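Local coordinates for microcin B17-processing protein McbC (Escherichia coli str. K-12 substr. MG1655, PDB 6GRH) that is an FMN-binding oxidoreductase of the nitroreductase family, necessary to process the inactive microcin B17 precursor into the active peptide, at residues H51-F55 with E56-V60; L133-S137 with E138-N142; N142-A145 with G146-V149; T164-T167 with Q168-Y171. All blocks are in the same frame, centred on the assembly; numbering follows the deposited sequence.

Contact 1: H51-F55 with E56-V60; sequences HLEKF and ENKEV
Lys58 folds back on the turn before it through two bends, at chi2 (-66°) and chi4 (-61°), and these bring NZ to the carbonyl oxygen of Glu53. The Glu56 chain is extended beyond CG (chi2 167°), which lays its carboxylate alongside Leu52, with OE2 near CB. The motif is a short helical turn, residues 52-55, closed by the loop that follows it, in the long connection between strands 42-43 and 70-71. Backbone bonds shape the turn: Phe55 N to Leu52 O, and Glu56 N to Glu53 O at 3.3 Å. Glu56 N also bonds weakly to Leu52 O. Glu53 O thus has two donors, Glu56 N from above the carbonyl plane and Lys58 NZ at 3.2 Å, tilted only slightly from it. Lys58 NZ also donates to Glu56 O at 2.9 Å. NZ therefore bridges a carbonyl of the turn, Glu53 O, and one of the loop after it, Glu56 O. The carboxylate of Glu53 adds no salt bridge, since Glu53 OE2 stays 4.3 Å from Lys58 NZ, but its charge would probably still favour the ammonium there. Along the way, Lys58 CG rests against Lys54 O at 3.5 Å, and CE touches the same oxygen. CG of Glu56 meets Leu52 O at 3.3 Å. The loop reaches the second subunit: Phe55 meets Phe200 of that subunit, and Glu59 bonds to Ser156 and Leu155 there. The side chain of Asn57 lies about 5 Å from a bound FMN. One water bridges the turn and the loop, donating to Phe55 O at 2.7 Å and accepting from Lys58 N.

Contact 2: L133-S137 with E138-N142; sequences LCRLS and ENTEN
Arg135 reaches over a type I beta turn, Ser137 to Thr140, and holds the loop that leaves strand 129-135 of the antiparallel sheet. From CB the chain runs extended to NE, with CG anti to the backbone N (chi1 174°). CG passes the CB and CG2 of Thr140 at van der Waals distance. CD of Arg135 lies against the amide of Asn142, 3.6 Å from its CG, and the guanidinium and amide planes are only 10° apart. Arg135 NE and NH2 both donate to Thr140 O at 2.8 Å. The guanidinium thus grips one carbonyl side-on, in its own plane. Arg135 NH2 further reaches Glu138 OE1 at 3.2 Å in a salt bridge. This oxygen is met from above the carboxylate plane, and the two flat groups stand 73° apart. NH1 adds a weak bond to OE1 and has a second partner in Asn148 OD1. Over one face of the guanidinium sits Ser137 O, offset toward the rim. Ser137 O also accepts from Thr140 N, at 3.0 Å, the bond that closes the turn. Nearby, Thr140 OG1 bonds to His186 O, and Asn142 OD1 to Tyr150 OH. Ser137 OG, which is also bonded to Asp91 OD2, accepts from Asn139 N at 2.8 Å, as in an ST turn.

Contact 3: N142-A145 with G146-V149; sequences NWQA and GTNV
Asn142, just before a type II beta turn from Gln144 to Thr147, bonds to Thr147, its last residue. This bond and those within the turn form the tight part of the contact. Thr147 N donates to Gln144 O at 3.1 Å and closes the turn. Asn142 ND2 donates to Thr147 O at 2.8 Å. The acceptor lies in the plane of the amide, while the donor stands above the carbonyl plane. The other end of this amide, Asn142 OD1, is bonded to Tyr150 OH. A third bond joins side chains: Thr147 OG1 gives its proton to Gln144 OE1 at 2.8 Å, in the carbonyl plane and on a lone pair. Gln144 reaches it with an extended chain, CG being anti to the backbone N (chi1 -176°). The tip of the turn, Ala145 and Gly146, is the solvent side. Gly146 has a positive phi of 89°, as the third position of a type II turn requires. Water takes over here. One accepts from both Asn142 ND2 and Gly146 N, at 2.8 Å from the latter. Another donates to Ala145 O and to Thr147 OG1, at 2.6 Å from the hydroxyl. The turn belongs to the loop between strands 129-135 and 149-153. Trp143 packs on helix 97-108 and meets Tyr150 edge-to-face. Beyond the turn, Asn148 and Val149 form a classic beta bulge opposite Ala163, where strand 149-153 pairs with strand 158-163.

Contact 4: T164-T167 with Q168-Y171; sequences TCNT and QSLY
The N-cap of helix 167-175 is Asn166, at the end of the loop from strand 158-163. Its OD1 accepts twice from Ser169. Ser169 N donates to Asn166 OD1 at 2.8 Å, nearly along the C=O axis, and Ser169 OG donates to it at 2.7 Å. The first is the capping bond, which satisfies an amide in the first helical turn. The second ties the Ser169 side chain to the same oxygen. Asn166 CG stands between the backbone N and the carbonyl carbon (chi1 56°), which turns the amide over the helix start. Gln168 crosses it at about a right angle. Gln168 OE1 lies 3.6 Å from Asn166 CB, and the two amide planes are nearly perpendicular. Tyr171 N bonds to Thr167 O at 3.0 Å, one residue after a weak Leu170 N to Asn166 O bond. On the buried side Leu170 packs against Val149 of strand 149-153 and Thr246 of helix 240-246. Cys165, just before the N-cap, touches Leu170 CG with its SG at 3.6 Å.

Overall arrangement
Contact 1 stands apart from the rest. Its centre lies 36 to 42 Å from the centres of the others, in the loop between strands 42-43 and 70-71, where it meets the second subunit. Contacts 2, 3 and 4 follow later in the chain, in the nitroreductase fold, and their centres lie 8 to 11 Å apart. Contacts 2 and 3 share Asn142 and form the connection from strand 129-135 to strand 149-153. Contact 4 follows strand 158-163 and starts helix 167-175. Asn148 links all three: its backbone O accepts from Arg135 N, and its ND2 donates to Cys165 O. This chain thus combines three contacts round the strands 129-135, 149-153 and 158-163 with a separate loop at the subunit interface.

Contact 1: H51-F55 with E56-V60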
loop_
_atom_site.group_PDB
_atom_site.type_symbol
_atom_site.label_atom_id
_atom_site.label_comp_id
_atom_site.label_asym_id
_atom_site.label_seq_id
_atom_site.Cartn_x
_atom_site.Cartn_y
_atom_site.Cartn_z
ATOM N N HIS D 51 -24.942 -20.415 -5.045
ATOM C CA HIS D 51 -24.397 -20.051 -6.349
ATOM C C HIS D 51 -22.973 -20.545 -6.587
ATOM O O HIS D 51 -22.428 -20.330 -7.676
ATOM C CB HIS D 51 -24.451 -18.532 -6.506
ATOM C CG HIS D 51 -25.842 -18.003 -6.620
ATOM N ND1 HIS D 51 -26.411 -17.196 -5.661
ATOM C CD2 HIS D 51 -26.787 -18.186 -7.569
ATOM C CE1 HIS D 51 -27.638 -16.883 -6.024
ATOM N NE2 HIS D 51 -27.892 -17.475 -7.177
ATOM N N LEU D 52 -22.369 -21.210 -5.606
ATOM C CA LEU D 52 -20.973 -21.632 -5.734
ATOM C C LEU D 52 -20.769 -22.718 -6.779
ATOM O O LEU D 52 -19.710 -22.764 -7.399
ATOM C CB LEU D 52 -20.402 -22.095 -4.388
ATOM C CG LEU D 52 -19.913 -21.010 -3.447
ATOM C CD1 LEU D 52 -19.554 -21.627 -2.100
ATOM C CD2 LEU D 52 -18.690 -20.290 -4.017
ATOM N N GLU D 53 -21.785 -23.557 -7.003
ATOM C CA GLU D 53 -21.672 -24.665 -7.957
ATOM C C GLU D 53 -21.242 -24.194 -9.351
ATOM O O GLU D 53 -20.404 -24.841 -10.000
ATOM C CB GLU D 53 -22.986 -25.464 -8.056
ATOM C CG GLU D 53 -22.831 -26.870 -8.663
ATOM C CD GLU D 53 -22.786 -26.924 -10.197
ATOM O OE1 GLU D 53 -23.170 -25.933 -10.860
ATOM O OE2 GLU D 53 -22.370 -27.974 -10.760
ATOM N N LYS D 54 -21.791 -23.064 -9.796
ATOM C CA LYS D 54 -21.475 -22.544 -11.122
ATOM C C LYS D 54 -19.993 -22.138 -11.305
ATOM O O LYS D 54 -19.526 -22.007 -12.434
ATOM C CB LYS D 54 -22.430 -21.396 -11.516
ATOM C CG LYS D 54 -21.902 -19.970 -11.348
ATOM C CD LYS D 54 -22.703 -18.958 -12.175
ATOM C CE LYS D 54 -24.099 -18.707 -11.637
ATOM N NZ LYS D 54 -24.044 -17.996 -10.325
ATOM N N PHE D 55 -19.268 -21.938 -10.206
ATOM C CA PHE D 55 -17.870 -21.541 -10.246
ATOM C C PHE D 55 -16.854 -22.665 -10.037
ATOM O O PHE D 55 -15.677 -22.496 -10.345
ATOM C CB PHE D 55 -17.630 -20.454 -9.219
ATOM C CG PHE D 55 -18.464 -19.243 -9.445
ATOM C CD1 PHE D 55 -18.139 -18.337 -10.470
ATOM C CD2 PHE D 55 -19.580 -18.991 -8.662
ATOM C CE1 PHE D 55 -18.906 -17.204 -10.681
ATOM C CE2 PHE D 55 -20.340 -17.838 -8.867
ATOM C CZ PHE D 55 -20.014 -16.960 -9.881
ATOM N N GLU D 56 -17.315 -23.798 -9.521
ATOM C CA GLU D 56 -16.447 -24.874 -9.104
ATOM C C GLU D 56 -16.139 -25.790 -10.304
ATOM O O GLU D 56 -17.043 -26.170 -11.063
ATOM C CB GLU D 56 -17.109 -25.652 -7.957
ATOM C CG GLU D 56 -17.184 -24.826 -6.672
ATOM C CD GLU D 56 -18.097 -25.409 -5.595
ATOM O OE1 GLU D 56 -18.840 -26.378 -5.840
ATOM O OE2 GLU D 56 -18.101 -24.864 -4.494
ATOM N N ASN D 57 -14.853 -26.107 -10.468
ATOM C CA ASN D 57 -14.375 -27.067 -11.471
ATOM C C ASN D 57 -14.786 -26.687 -12.884
ATOM O O ASN D 57 -15.399 -27.479 -13.595
ATOM C CB ASN D 57 -14.851 -28.495 -11.151
ATOM C CG ASN D 57 -14.345 -28.975 -9.808
ATOM O OD1 ASN D 57 -13.144 -28.946 -9.537
ATOM N ND2 ASN D 57 -15.248 -29.405 -8.969
ATOM N N LYS D 58 -14.445 -25.462 -13.263
ATOM C CA LYS D 58 -14.769 -24.917 -14.569
ATOM C C LYS D 58 -13.493 -24.510 -15.310
ATOM O O LYS D 58 -12.416 -24.510 -14.736
ATOM C CB LYS D 58 -15.690 -23.715 -14.398
ATOM C CG LYS D 58 -17.070 -24.035 -13.794
ATOM C CD LYS D 58 -17.924 -24.908 -14.691
ATOM C CE LYS D 58 -19.322 -25.116 -14.134
ATOM N NZ LYS D 58 -19.270 -25.793 -12.810
ATOM N N GLU D 59 -13.641 -24.196 -16.588
ATOM C CA GLU D 59 -12.564 -23.666 -17.431
ATOM C C GLU D 59 -12.969 -22.292 -17.920
ATOM O O GLU D 59 -14.084 -22.097 -18.412
ATOM C CB GLU D 59 -12.336 -24.540 -18.661
ATOM C CG GLU D 59 -12.040 -25.982 -18.334
ATOM C CD GLU D 59 -11.907 -26.886 -19.552
ATOM O OE1 GLU D 59 -12.786 -26.898 -20.467
ATOM O OE2 GLU D 59 -10.901 -27.625 -19.549
ATOM N N VAL D 60 -12.057 -21.339 -17.792
ATOM C CA VAL D 60 -12.215 -20.054 -18.437
ATOM C C VAL D 60 -11.501 -20.185 -19.782
ATOM O O VAL D 60 -10.437 -20.800 -19.864
ATOM C CB VAL D 60 -11.609 -18.931 -17.579
ATOM C CG1 VAL D 60 -11.636 -17.603 -18.326
ATOM C CG2 VAL D 60 -12.364 -18.839 -16.264
HETATM O O HOH W 1 -13.361 -23.245 -11.532
#

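Contact 2: L133-S137 with E138-N142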
loop_
_atom_site.group_PDB
_atom_site.type_symbol
_atom_site.label_atom_id
_atom_site.label_comp_id
_atom_site.label_asym_id
_atom_site.label_seq_id
_atom_site.Cartn_x
_atom_site.Cartn_y
_atom_site.Cartn_z
ATOM N N LEU D 133 5.557 -29.809 12.068
ATOM C CA LEU D 133 4.727 -30.985 12.264
ATOM C C LEU D 133 3.952 -30.763 13.551
ATOM O O LEU D 133 4.560 -30.474 14.583
ATOM C CB LEU D 133 5.597 -32.221 12.389
ATOM C CG LEU D 133 4.950 -33.508 12.930
ATOM C CD1 LEU D 133 3.849 -33.982 11.996
ATOM C CD2 LEU D 133 6.036 -34.554 13.081
ATOM N N CYS D 134 2.626 -30.877 13.477
ATOM C CA CYS D 134 1.753 -30.698 14.642
ATOM C C CYS D 134 1.028 -31.995 14.952
ATOM O O CYS D 134 0.300 -32.510 14.103
ATOM C CB CYS D 134 0.743 -29.565 14.381
ATOM S SG CYS D 134 1.509 -27.924 14.297
ATOM N N ARG D 135 1.230 -32.526 16.164
ATOM C CA ARG D 135 0.587 -33.766 16.601
ATOM C C ARG D 135 -0.776 -33.407 17.206
ATOM O O ARG D 135 -0.838 -32.600 18.123
ATOM C CB ARG D 135 1.469 -34.477 17.628
ATOM C CG ARG D 135 0.851 -35.706 18.258
ATOM C CD ARG D 135 1.899 -36.496 19.035
ATOM N NE ARG D 135 1.305 -37.602 19.764
ATOM C CZ ARG D 135 0.721 -37.517 20.967
ATOM N NH1 ARG D 135 0.630 -36.359 21.628
ATOM N NH2 ARG D 135 0.218 -38.612 21.512
ATOM N N LEU D 136 -1.847 -34.006 16.693
ATOM C CA LEU D 136 -3.224 -33.551 16.973
ATOM C C LEU D 136 -4.139 -34.542 17.659
ATOM O O LEU D 136 -5.275 -34.177 17.995
ATOM C CB LEU D 136 -3.916 -33.137 15.676
ATOM C CG LEU D 136 -3.261 -32.014 14.882
ATOM C CD1 LEU D 136 -4.081 -31.737 13.643
ATOM C CD2 LEU D 136 -3.149 -30.781 15.750
ATOM N N SER D 137 -3.683 -35.780 17.831
ATOM C CA SER D 137 -4.469 -36.810 18.510
ATOM C C SER D 137 -3.569 -37.567 19.465
ATOM O O SER D 137 -2.408 -37.834 19.141
ATOM C CB SER D 137 -5.031 -37.786 17.481
ATOM O OG SER D 137 -5.492 -38.985 18.091
ATOM N N GLU D 138 -4.120 -37.966 20.617
ATOM C CA GLU D 138 -3.405 -38.873 21.509
ATOM C C GLU D 138 -3.286 -40.287 20.932
ATOM O O GLU D 138 -2.536 -41.087 21.468
ATOM C CB GLU D 138 -4.026 -38.892 22.918
ATOM C CG GLU D 138 -3.999 -37.524 23.621
ATOM C CD GLU D 138 -2.608 -36.863 23.725
ATOM O OE1 GLU D 138 -1.578 -37.564 23.948
ATOM O OE2 GLU D 138 -2.552 -35.615 23.605
ATOM N N ASN D 139 -4.013 -40.580 19.849
ATOM C CA ASN D 139 -3.809 -41.816 19.085
ATOM C C ASN D 139 -2.686 -41.732 18.047
ATOM O O ASN D 139 -2.496 -42.653 17.256
ATOM C CB ASN D 139 -5.117 -42.277 18.418
ATOM C CG ASN D 139 -5.870 -43.284 19.247
ATOM O OD1 ASN D 139 -5.279 -44.205 19.817
ATOM N ND2 ASN D 139 -7.185 -43.146 19.282
ATOM N N THR D 140 -1.946 -40.632 18.042
ATOM C CA THR D 140 -0.744 -40.528 17.242
ATOM C C THR D 140 0.445 -40.834 18.162
ATOM O O THR D 140 0.550 -40.268 19.257
ATOM C CB THR D 140 -0.630 -39.129 16.636
ATOM O OG1 THR D 140 -1.807 -38.852 15.860
ATOM C CG2 THR D 140 0.631 -39.019 15.745
ATOM N N GLU D 141 1.312 -41.749 17.735
ATOM C CA GLU D 141 2.541 -42.074 18.473
ATOM C C GLU D 141 3.439 -40.819 18.469
ATOM O O GLU D 141 3.322 -39.986 17.574
ATOM C CB GLU D 141 3.260 -43.240 17.788
ATOM C CG GLU D 141 4.124 -44.086 18.701
ATOM C CD GLU D 141 4.931 -45.170 17.973
ATOM O OE1 GLU D 141 4.914 -45.253 16.717
ATOM O OE2 GLU D 141 5.610 -45.940 18.684
ATOM N N ASN D 142 4.313 -40.686 19.460
ATOM C CA ASN D 142 5.179 -39.514 19.590
ATOM C C ASN D 142 6.661 -39.894 19.732
ATOM O O ASN D 142 6.982 -40.975 20.191
ATOM C CB ASN D 142 4.736 -38.681 20.795
ATOM C CG ASN D 142 5.024 -37.197 20.627
ATOM O OD1 ASN D 142 5.735 -36.772 19.712
ATOM N ND2 ASN D 142 4.488 -36.402 21.532
#

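Contact 3: N142-A145 with G146-V149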
loop_
_atom_site.group_PDB
_atom_site.type_symbol
_atom_site.label_atom_id
_atom_site.label_comp_id
_atom_site.label_asym_id
_atom_site.label_seq_id
_atom_site.Cartn_x
_atom_site.Cartn_y
_atom_site.Cartn_z
ATOM N N ASN D 142 4.313 -40.686 19.460
ATOM C CA ASN D 142 5.179 -39.514 19.590
ATOM C C ASN D 142 6.661 -39.894 19.732
ATOM O O ASN D 142 6.982 -40.975 20.191
ATOM C CB ASN D 142 4.736 -38.681 20.795
ATOM C CG ASN D 142 5.024 -37.197 20.627
ATOM O OD1 ASN D 142 5.735 -36.772 19.712
ATOM N ND2 ASN D 142 4.488 -36.402 21.532
ATOM N N TRP D 143 7.548 -38.986 19.325
ATOM C CA TRP D 143 8.995 -39.193 19.448
ATOM C C TRP D 143 9.474 -38.814 20.839
ATOM O O TRP D 143 10.255 -39.520 21.443
ATOM C CB TRP D 143 9.749 -38.356 18.418
ATOM C CG TRP D 143 9.512 -38.788 17.024
ATOM C CD1 TRP D 143 10.243 -39.700 16.311
ATOM C CD2 TRP D 143 8.465 -38.350 16.165
ATOM N NE1 TRP D 143 9.719 -39.833 15.049
ATOM C CE2 TRP D 143 8.619 -39.026 14.941
ATOM C CE3 TRP D 143 7.405 -37.448 16.310
ATOM C CZ2 TRP D 143 7.752 -38.829 13.865
ATOM C CZ3 TRP D 143 6.540 -37.256 15.237
ATOM C CH2 TRP D 143 6.718 -37.946 14.037
ATOM N N GLN D 144 9.018 -37.664 21.315
ATOM C CA GLN D 144 9.394 -37.120 22.604
ATOM C C GLN D 144 8.101 -36.833 23.370
ATOM O O GLN D 144 7.298 -36.009 22.934
ATOM C CB GLN D 144 10.181 -35.822 22.380
ATOM C CG GLN D 144 10.717 -35.179 23.642
ATOM C CD GLN D 144 11.630 -34.019 23.339
ATOM O OE1 GLN D 144 11.180 -32.925 23.023
ATOM N NE2 GLN D 144 12.924 -34.256 23.416
ATOM N N ALA D 145 7.914 -37.510 24.498
ATOM C CA ALA D 145 6.695 -37.394 25.293
ATOM C C ALA D 145 6.378 -35.936 25.624
ATOM O O ALA D 145 7.208 -35.225 26.190
ATOM C CB ALA D 145 6.815 -38.214 26.584
ATOM N N GLY D 146 5.188 -35.491 25.241
ATOM C CA GLY D 146 4.706 -34.160 25.591
ATOM C C GLY D 146 5.061 -33.053 24.620
ATOM O O GLY D 146 4.589 -31.938 24.779
ATOM N N THR D 147 5.884 -33.343 23.618
ATOM C CA THR D 147 6.203 -32.375 22.576
ATOM C C THR D 147 5.269 -32.641 21.407
ATOM O O THR D 147 5.270 -33.745 20.862
ATOM C CB THR D 147 7.664 -32.509 22.143
ATOM O OG1 THR D 147 8.487 -32.258 23.276
ATOM C CG2 THR D 147 8.007 -31.539 21.026
ATOM N N ASN D 148 4.461 -31.640 21.052
ATOM C CA ASN D 148 3.460 -31.791 20.000
ATOM C C ASN D 148 3.680 -30.959 18.772
ATOM O O ASN D 148 2.929 -31.095 17.830
ATOM C CB ASN D 148 2.080 -31.514 20.558
ATOM C CG ASN D 148 1.620 -32.606 21.468
ATOM O OD1 ASN D 148 1.715 -33.781 21.115
ATOM N ND2 ASN D 148 1.149 -32.242 22.662
ATOM N N VAL D 149 4.691 -30.094 18.779
ATOM C CA VAL D 149 5.099 -29.370 17.579
ATOM C C VAL D 149 6.572 -29.647 17.366
ATOM O O VAL D 149 7.342 -29.593 18.313
ATOM C CB VAL D 149 4.882 -27.857 17.710
ATOM C CG1 VAL D 149 5.197 -27.177 16.403
ATOM C CG2 VAL D 149 3.450 -27.546 18.113
HETATM O O HOH W 2 3.389 -37.343 24.075
HETATM O O HOH W 3 8.335 -32.753 25.807
#

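Contact 4: T164-T167 with Q168-Y171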
loop_
_atom_site.group_PDB
_atom_site.type_symbol
_atom_site.label_atom_id
_atom_site.label_comp_id
_atom_site.label_asym_id
_atom_site.label_seq_id
_atom_site.Cartn_x
_atom_site.Cartn_y
_atom_site.Cartn_z
ATOM N N THR D 164 5.537 -27.695 23.541
ATOM C CA THR D 164 4.859 -28.641 24.391
ATOM C C THR D 164 3.420 -28.197 24.685
ATOM O O THR D 164 2.896 -28.507 25.750
ATOM C CB THR D 164 5.608 -28.753 25.729
ATOM O OG1 THR D 164 5.643 -27.464 26.344
ATOM C CG2 THR D 164 7.042 -29.228 25.527
ATOM N N CYS D 165 2.774 -27.477 23.772
ATOM C CA CYS D 165 1.341 -27.194 23.921
ATOM C C CYS D 165 0.583 -28.510 23.812
ATOM O O CYS D 165 1.064 -29.448 23.158
ATOM C CB CYS D 165 0.844 -26.237 22.856
ATOM S SG CYS D 165 1.401 -26.648 21.189
ATOM N N ASN D 166 -0.571 -28.618 24.475
ATOM C CA ASN D 166 -1.339 -29.870 24.398
ATOM C C ASN D 166 -1.957 -30.020 23.010
ATOM O O ASN D 166 -2.039 -29.051 22.241
ATOM C CB ASN D 166 -2.392 -30.028 25.519
ATOM C CG ASN D 166 -3.382 -28.869 25.600
ATOM O OD1 ASN D 166 -3.851 -28.337 24.599
ATOM N ND2 ASN D 166 -3.715 -28.494 26.812
ATOM N N THR D 167 -2.386 -31.239 22.715
ATOM C CA THR D 167 -2.945 -31.597 21.424
ATOM C C THR D 167 -4.265 -30.851 21.115
ATOM O O THR D 167 -4.525 -30.484 19.964
ATOM C CB THR D 167 -3.115 -33.128 21.369
ATOM O OG1 THR D 167 -2.588 -33.627 20.135
ATOM C CG2 THR D 167 -4.571 -33.551 21.561
ATOM N N GLN D 168 -5.066 -30.596 22.151
ATOM C CA GLN D 168 -6.344 -29.840 22.013
ATOM C C GLN D 168 -6.171 -28.364 21.618
ATOM O O GLN D 168 -6.915 -27.855 20.773
ATOM C CB GLN D 168 -7.170 -29.936 23.291
ATOM C CG GLN D 168 -7.599 -31.366 23.640
ATOM C CD GLN D 168 -6.613 -32.139 24.534
ATOM O OE1 GLN D 168 -5.493 -31.683 24.835
ATOM N NE2 GLN D 168 -7.036 -33.325 24.961
ATOM N N SER D 169 -5.189 -27.681 22.209
ATOM C CA SER D 169 -4.878 -26.282 21.835
ATOM C C SER D 169 -4.431 -26.161 20.387
ATOM O O SER D 169 -4.831 -25.234 19.685
ATOM C CB SER D 169 -3.764 -25.697 22.705
ATOM O OG SER D 169 -4.124 -25.714 24.066
ATOM N N LEU D 170 -3.570 -27.080 19.954
ATOM C CA LEU D 170 -3.100 -27.087 18.583
ATOM C C LEU D 170 -4.218 -27.316 17.620
ATOM O O LEU D 170 -4.276 -26.656 16.602
ATOM C CB LEU D 170 -2.066 -28.184 18.314
ATOM C CG LEU D 170 -0.609 -27.867 18.526
ATOM C CD1 LEU D 170 0.193 -29.150 18.359
ATOM C CD2 LEU D 170 -0.142 -26.778 17.565
ATOM N N TYR D 171 -5.042 -28.322 17.913
ATOM C CA TYR D 171 -6.205 -28.645 17.091
ATOM C C TYR D 171 -7.151 -27.441 16.968
ATOM O O TYR D 171 -7.581 -27.095 15.869
ATOM C CB TYR D 171 -6.968 -29.843 17.659
ATOM C CG TYR D 171 -8.232 -30.142 16.903
ATOM C CD1 TYR D 171 -9.465 -29.669 17.350
ATOM C CD2 TYR D 171 -8.196 -30.852 15.708
ATOM C CE1 TYR D 171 -10.631 -29.928 16.643
ATOM C CE2 TYR D 171 -9.366 -31.123 15.007
ATOM C CZ TYR D 171 -10.572 -30.662 15.480
ATOM O OH TYR D 171 -11.715 -30.901 14.758
#